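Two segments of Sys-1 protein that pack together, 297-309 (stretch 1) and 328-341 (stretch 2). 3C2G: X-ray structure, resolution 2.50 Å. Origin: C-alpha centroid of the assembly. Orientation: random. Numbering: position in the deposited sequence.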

# COMPACT_ATOMS: atom_id res chain seq x y z
N ASN A 297 -4.41 6.60 -18.91
CA ASN A 297 -5.32 7.18 -17.94
C ASN A 297 -4.64 7.15 -16.56
O ASN A 297 -4.28 6.08 -16.05
CB ASN A 297 -6.64 6.42 -17.91
CG ASN A 297 -7.57 6.91 -16.82
OD1 ASN A 297 -7.39 6.59 -15.65
ND2 ASN A 297 -8.56 7.70 -17.21
N ASN A 298 -4.49 8.33 -15.96
CA ASN A 298 -3.70 8.48 -14.76
C ASN A 298 -4.25 7.83 -13.50
O ASN A 298 -3.48 7.37 -12.66
CB ASN A 298 -3.35 9.96 -14.53
CG ASN A 298 -2.44 10.51 -15.62
OD1 ASN A 298 -1.99 9.75 -16.49
ND2 ASN A 298 -2.17 11.80 -15.59
N ASP A 299 -5.57 7.78 -13.36
CA ASP A 299 -6.15 7.10 -12.21
C ASP A 299 -5.86 5.62 -12.32
O ASP A 299 -5.51 4.97 -11.34
CB ASP A 299 -7.67 7.35 -12.12
CG ASP A 299 -8.01 8.75 -11.60
OD1 ASP A 299 -7.19 9.32 -10.84
OD2 ASP A 299 -9.09 9.27 -11.94
N LEU A 300 -6.02 5.10 -13.52
CA LEU A 300 -5.77 3.71 -13.80
C LEU A 300 -4.28 3.40 -13.56
O LEU A 300 -3.94 2.44 -12.88
CB LEU A 300 -6.22 3.37 -15.23
CG LEU A 300 -6.19 1.92 -15.70
CD1 LEU A 300 -6.88 1.79 -17.04
CD2 LEU A 300 -4.75 1.45 -15.85
N ILE A 301 -3.40 4.25 -14.09
CA ILE A 301 -1.96 4.06 -13.88
C ILE A 301 -1.58 4.14 -12.39
O ILE A 301 -0.86 3.27 -11.89
CB ILE A 301 -1.11 5.02 -14.77
CG1 ILE A 301 -1.32 4.66 -16.25
CG2 ILE A 301 0.38 4.94 -14.39
CD1 ILE A 301 -1.00 5.77 -17.22
N ARG A 302 -2.08 5.16 -11.69
CA ARG A 302 -1.85 5.25 -10.24
C ARG A 302 -2.25 3.99 -9.49
O ARG A 302 -1.55 3.55 -8.58
CB ARG A 302 -2.57 6.46 -9.62
CG ARG A 302 -1.75 7.74 -9.62
CD ARG A 302 -2.36 8.79 -8.70
NE ARG A 302 -3.54 9.42 -9.29
CZ ARG A 302 -3.51 10.42 -10.17
NH1 ARG A 302 -2.35 10.93 -10.57
NH2 ARG A 302 -4.64 10.92 -10.66
N ALA A 303 -3.39 3.41 -9.87
CA ALA A 303 -3.93 2.29 -9.12
C ALA A 303 -3.17 1.00 -9.41
O ALA A 303 -3.00 0.18 -8.52
CB ALA A 303 -5.42 2.13 -9.38
N GLY A 304 -2.75 0.82 -10.65
CA GLY A 304 -1.94 -0.33 -11.05
C GLY A 304 -0.58 -0.34 -10.38
O GLY A 304 -0.14 -1.38 -9.85
N CYS A 305 0.06 0.82 -10.36
CA CYS A 305 1.39 0.97 -9.76
C CYS A 305 1.38 0.78 -8.24
O CYS A 305 2.32 0.22 -7.67
CB CYS A 305 2.04 2.29 -10.19
SG CYS A 305 2.44 2.29 -12.01
N LYS A 306 0.30 1.24 -7.60
CA LYS A 306 0.05 1.00 -6.17
C LYS A 306 0.04 -0.49 -5.83
O LYS A 306 0.65 -0.92 -4.85
CB LYS A 306 -1.30 1.62 -5.79
CG LYS A 306 -1.60 1.71 -4.29
CD LYS A 306 -3.10 2.04 -4.08
CE LYS A 306 -3.48 2.35 -2.61
NZ LYS A 306 -2.94 1.38 -1.59
N LEU A 307 -0.64 -1.28 -6.65
CA LEU A 307 -0.68 -2.72 -6.49
C LEU A 307 0.68 -3.39 -6.78
O LEU A 307 1.08 -4.32 -6.09
CB LEU A 307 -1.80 -3.32 -7.35
CG LEU A 307 -2.06 -4.83 -7.23
CD1 LEU A 307 -2.42 -5.27 -5.81
CD2 LEU A 307 -3.10 -5.33 -8.25
N LEU A 308 1.38 -2.91 -7.81
CA LEU A 308 2.73 -3.36 -8.09
C LEU A 308 3.61 -3.16 -6.87
O LEU A 308 4.32 -4.07 -6.46
CB LEU A 308 3.32 -2.63 -9.29
CG LEU A 308 2.88 -3.15 -10.65
CD1 LEU A 308 3.48 -2.30 -11.76
CD2 LEU A 308 3.27 -4.60 -10.84
N LEU A 309 3.55 -1.97 -6.28
CA LEU A 309 4.30 -1.68 -5.08
C LEU A 309 4.02 -2.75 -4.03
O LEU A 309 4.94 -3.29 -3.42
CB LEU A 309 3.92 -0.29 -4.55
CG LEU A 309 4.69 0.21 -3.32
CD1 LEU A 309 6.20 0.30 -3.63
CD2 LEU A 309 4.14 1.54 -2.77
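Stretch 2, residues 328-341: FLLRLIEIHPDDEV

Stretch 2 lies on one side of the stretch 1 helix as a helix-turn-helix segment, making a mainly apolar side-chain contact with a salt bridge and a bridging water near the C-terminal end of stretch 2 and no direct hydrogen bond across the interface. The buried surface, 435 Å² over both sides, is modest.

Stretch 1 is helical from Asn298 to Leu309, and Asn297 caps its start: Leu300 N donates to Asn297 OD1 at 2.9 Å (163°). In stretch 2, helix 328-335 ends before His336, whose phi/psi of -71/121 breaks the helical path. A new helix begins at Asp339, where Asp338 OD2 accepts a weak capping bond from Glu340 N at 3.4 Å. Helices 298-309 and 328-335 run at 126° between their N-to-C directions, and their axes come no closer than 13.4 Å, so side chains must bridge the gap. The second helix comes nearer: the CA atoms of Arg302 and Val341 are 5.8 Å apart, against 9.8 Å for those of Ile301 and Leu332.

The apolar contacts follow residues spaced three or four apart on stretch 1. Ile301 CG2 lies 4.0 Å from Val341 CG2 and 4.2 Å from Leu332 CD2, which places this side chain against both helices of stretch 2. One turn later, Cys305 SG is 3.8 Å from Leu332 CD2; Leu308 CD1 meets Leu329 CD2 at 4.0 Å. At the turn, Asn298 OD1 approaches the edge of the His336 ring, 3.4 Å from CE1.

Arg302 points its CB sideways, but its end comes nearer to stretch 2. Its NH1 forms a salt bridge with Asp338 OD1 at 3.4 Å, while NH2 donates a hydrogen bond to Asp299 OD1 at 3.0 Å, part of a salt bridge within its own helix. A water donates to Arg302 O at 2.8 Å and, weakly, to Glu340 O at 3.3 Å.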

# COMPACT_ATOMS: atom_id res chain seq x y z
N PHE A 328 9.90 -1.64 -19.41
CA PHE A 328 8.68 -0.86 -19.55
C PHE A 328 8.46 0.02 -18.34
O PHE A 328 8.21 1.21 -18.45
CB PHE A 328 7.46 -1.76 -19.80
CG PHE A 328 6.15 -1.02 -19.76
CD1 PHE A 328 5.69 -0.33 -20.89
CD2 PHE A 328 5.37 -0.99 -18.60
CE1 PHE A 328 4.47 0.38 -20.86
CE2 PHE A 328 4.17 -0.29 -18.56
CZ PHE A 328 3.71 0.39 -19.69
N LEU A 329 8.56 -0.58 -17.16
CA LEU A 329 8.41 0.16 -15.91
C LEU A 329 9.46 1.26 -15.70
O LEU A 329 9.13 2.33 -15.21
CB LEU A 329 8.36 -0.80 -14.71
CG LEU A 329 7.13 -1.72 -14.72
CD1 LEU A 329 7.20 -2.72 -13.60
CD2 LEU A 329 5.80 -0.94 -14.66
N LEU A 330 10.70 1.02 -16.10
CA LEU A 330 11.71 2.06 -16.04
C LEU A 330 11.37 3.23 -16.94
O LEU A 330 11.55 4.38 -16.55
CB LEU A 330 13.10 1.51 -16.37
CG LEU A 330 13.59 0.53 -15.31
CD1 LEU A 330 14.70 -0.34 -15.85
CD2 LEU A 330 14.00 1.27 -14.05
N ARG A 331 10.86 2.93 -18.13
CA ARG A 331 10.43 3.96 -19.06
C ARG A 331 9.30 4.79 -18.47
O ARG A 331 9.31 6.01 -18.54
CB ARG A 331 9.98 3.33 -20.37
CG ARG A 331 10.11 4.25 -21.58
CD ARG A 331 9.81 3.51 -22.91
NE ARG A 331 10.38 2.15 -22.94
CZ ARG A 331 9.67 1.03 -23.14
NH1 ARG A 331 8.35 1.10 -23.35
NH2 ARG A 331 10.28 -0.15 -23.14
N LEU A 332 8.33 4.10 -17.87
CA LEU A 332 7.22 4.76 -17.17
C LEU A 332 7.70 5.71 -16.09
O LEU A 332 7.26 6.85 -16.04
CB LEU A 332 6.27 3.71 -16.58
CG LEU A 332 4.95 4.29 -16.06
CD1 LEU A 332 4.13 4.82 -17.24
CD2 LEU A 332 4.17 3.26 -15.25
N ILE A 333 8.59 5.25 -15.22
CA ILE A 333 9.13 6.07 -14.14
C ILE A 333 9.87 7.30 -14.70
O ILE A 333 9.78 8.40 -14.15
CB ILE A 333 10.05 5.22 -13.24
CG1 ILE A 333 9.23 4.24 -12.41
CG2 ILE A 333 10.89 6.08 -12.31
CD1 ILE A 333 10.01 2.99 -12.03
N GLU A 334 10.58 7.10 -15.80
CA GLU A 334 11.32 8.15 -16.48
C GLU A 334 10.44 9.32 -16.98
O GLU A 334 10.83 10.48 -16.82
CB GLU A 334 12.12 7.55 -17.64
CG GLU A 334 13.17 8.48 -18.25
CD GLU A 334 13.92 7.83 -19.41
OE1 GLU A 334 13.38 6.88 -20.03
OE2 GLU A 334 15.05 8.26 -19.70
N ILE A 335 9.28 9.02 -17.58
CA ILE A 335 8.46 10.08 -18.20
C ILE A 335 7.18 10.49 -17.46
O ILE A 335 6.68 11.59 -17.68
CB ILE A 335 8.16 9.83 -19.73
CG1 ILE A 335 6.77 9.20 -19.97
CG2 ILE A 335 9.32 9.12 -20.46
CD1 ILE A 335 6.69 7.68 -19.88
N HIS A 336 6.65 9.63 -16.59
CA HIS A 336 5.38 9.95 -15.94
C HIS A 336 5.51 11.08 -14.93
O HIS A 336 6.26 10.97 -13.97
CB HIS A 336 4.72 8.75 -15.29
CG HIS A 336 3.26 8.94 -15.05
ND1 HIS A 336 2.30 8.48 -15.92
CD2 HIS A 336 2.60 9.59 -14.06
CE1 HIS A 336 1.10 8.82 -15.47
NE2 HIS A 336 1.26 9.48 -14.34
N PRO A 337 4.76 12.17 -15.13
CA PRO A 337 4.99 13.38 -14.36
C PRO A 337 4.47 13.40 -12.91
O PRO A 337 4.75 14.36 -12.18
CB PRO A 337 4.30 14.47 -15.19
CG PRO A 337 3.23 13.76 -15.95
CD PRO A 337 3.66 12.33 -16.12
N ASP A 338 3.76 12.37 -12.46
CA ASP A 338 3.25 12.46 -11.09
C ASP A 338 3.96 11.63 -10.02
O ASP A 338 4.29 10.44 -10.21
CB ASP A 338 1.71 12.47 -11.04
CG ASP A 338 1.11 11.30 -10.34
OD1 ASP A 338 0.93 10.24 -10.97
OD2 ASP A 338 0.76 11.45 -9.15
N ASP A 339 4.20 12.29 -8.89
CA ASP A 339 5.02 11.74 -7.81
C ASP A 339 4.54 10.43 -7.23
O ASP A 339 5.35 9.63 -6.76
CB ASP A 339 5.22 12.78 -6.71
CG ASP A 339 6.16 13.90 -7.13
OD1 ASP A 339 6.98 13.71 -8.07
OD2 ASP A 339 6.10 14.98 -6.50
N GLU A 340 3.23 10.19 -7.25
CA GLU A 340 2.69 8.94 -6.71
C GLU A 340 3.17 7.78 -7.56
O GLU A 340 3.49 6.72 -7.05
CB GLU A 340 1.16 8.96 -6.66
CG GLU A 340 0.58 9.81 -5.54
CD GLU A 340 1.00 9.35 -4.14
OE1 GLU A 340 1.09 8.12 -3.91
OE2 GLU A 340 1.25 10.24 -3.28
N VAL A 341 3.21 7.99 -8.87
CA VAL A 341 3.67 6.97 -9.79
C VAL A 341 5.18 6.75 -9.60
O VAL A 341 5.63 5.62 -9.56
CB VAL A 341 3.28 7.32 -11.25
CG1 VAL A 341 3.88 6.34 -12.22
CG2 VAL A 341 1.77 7.30 -11.42
O HOH W 1 0.72 4.97 -7.61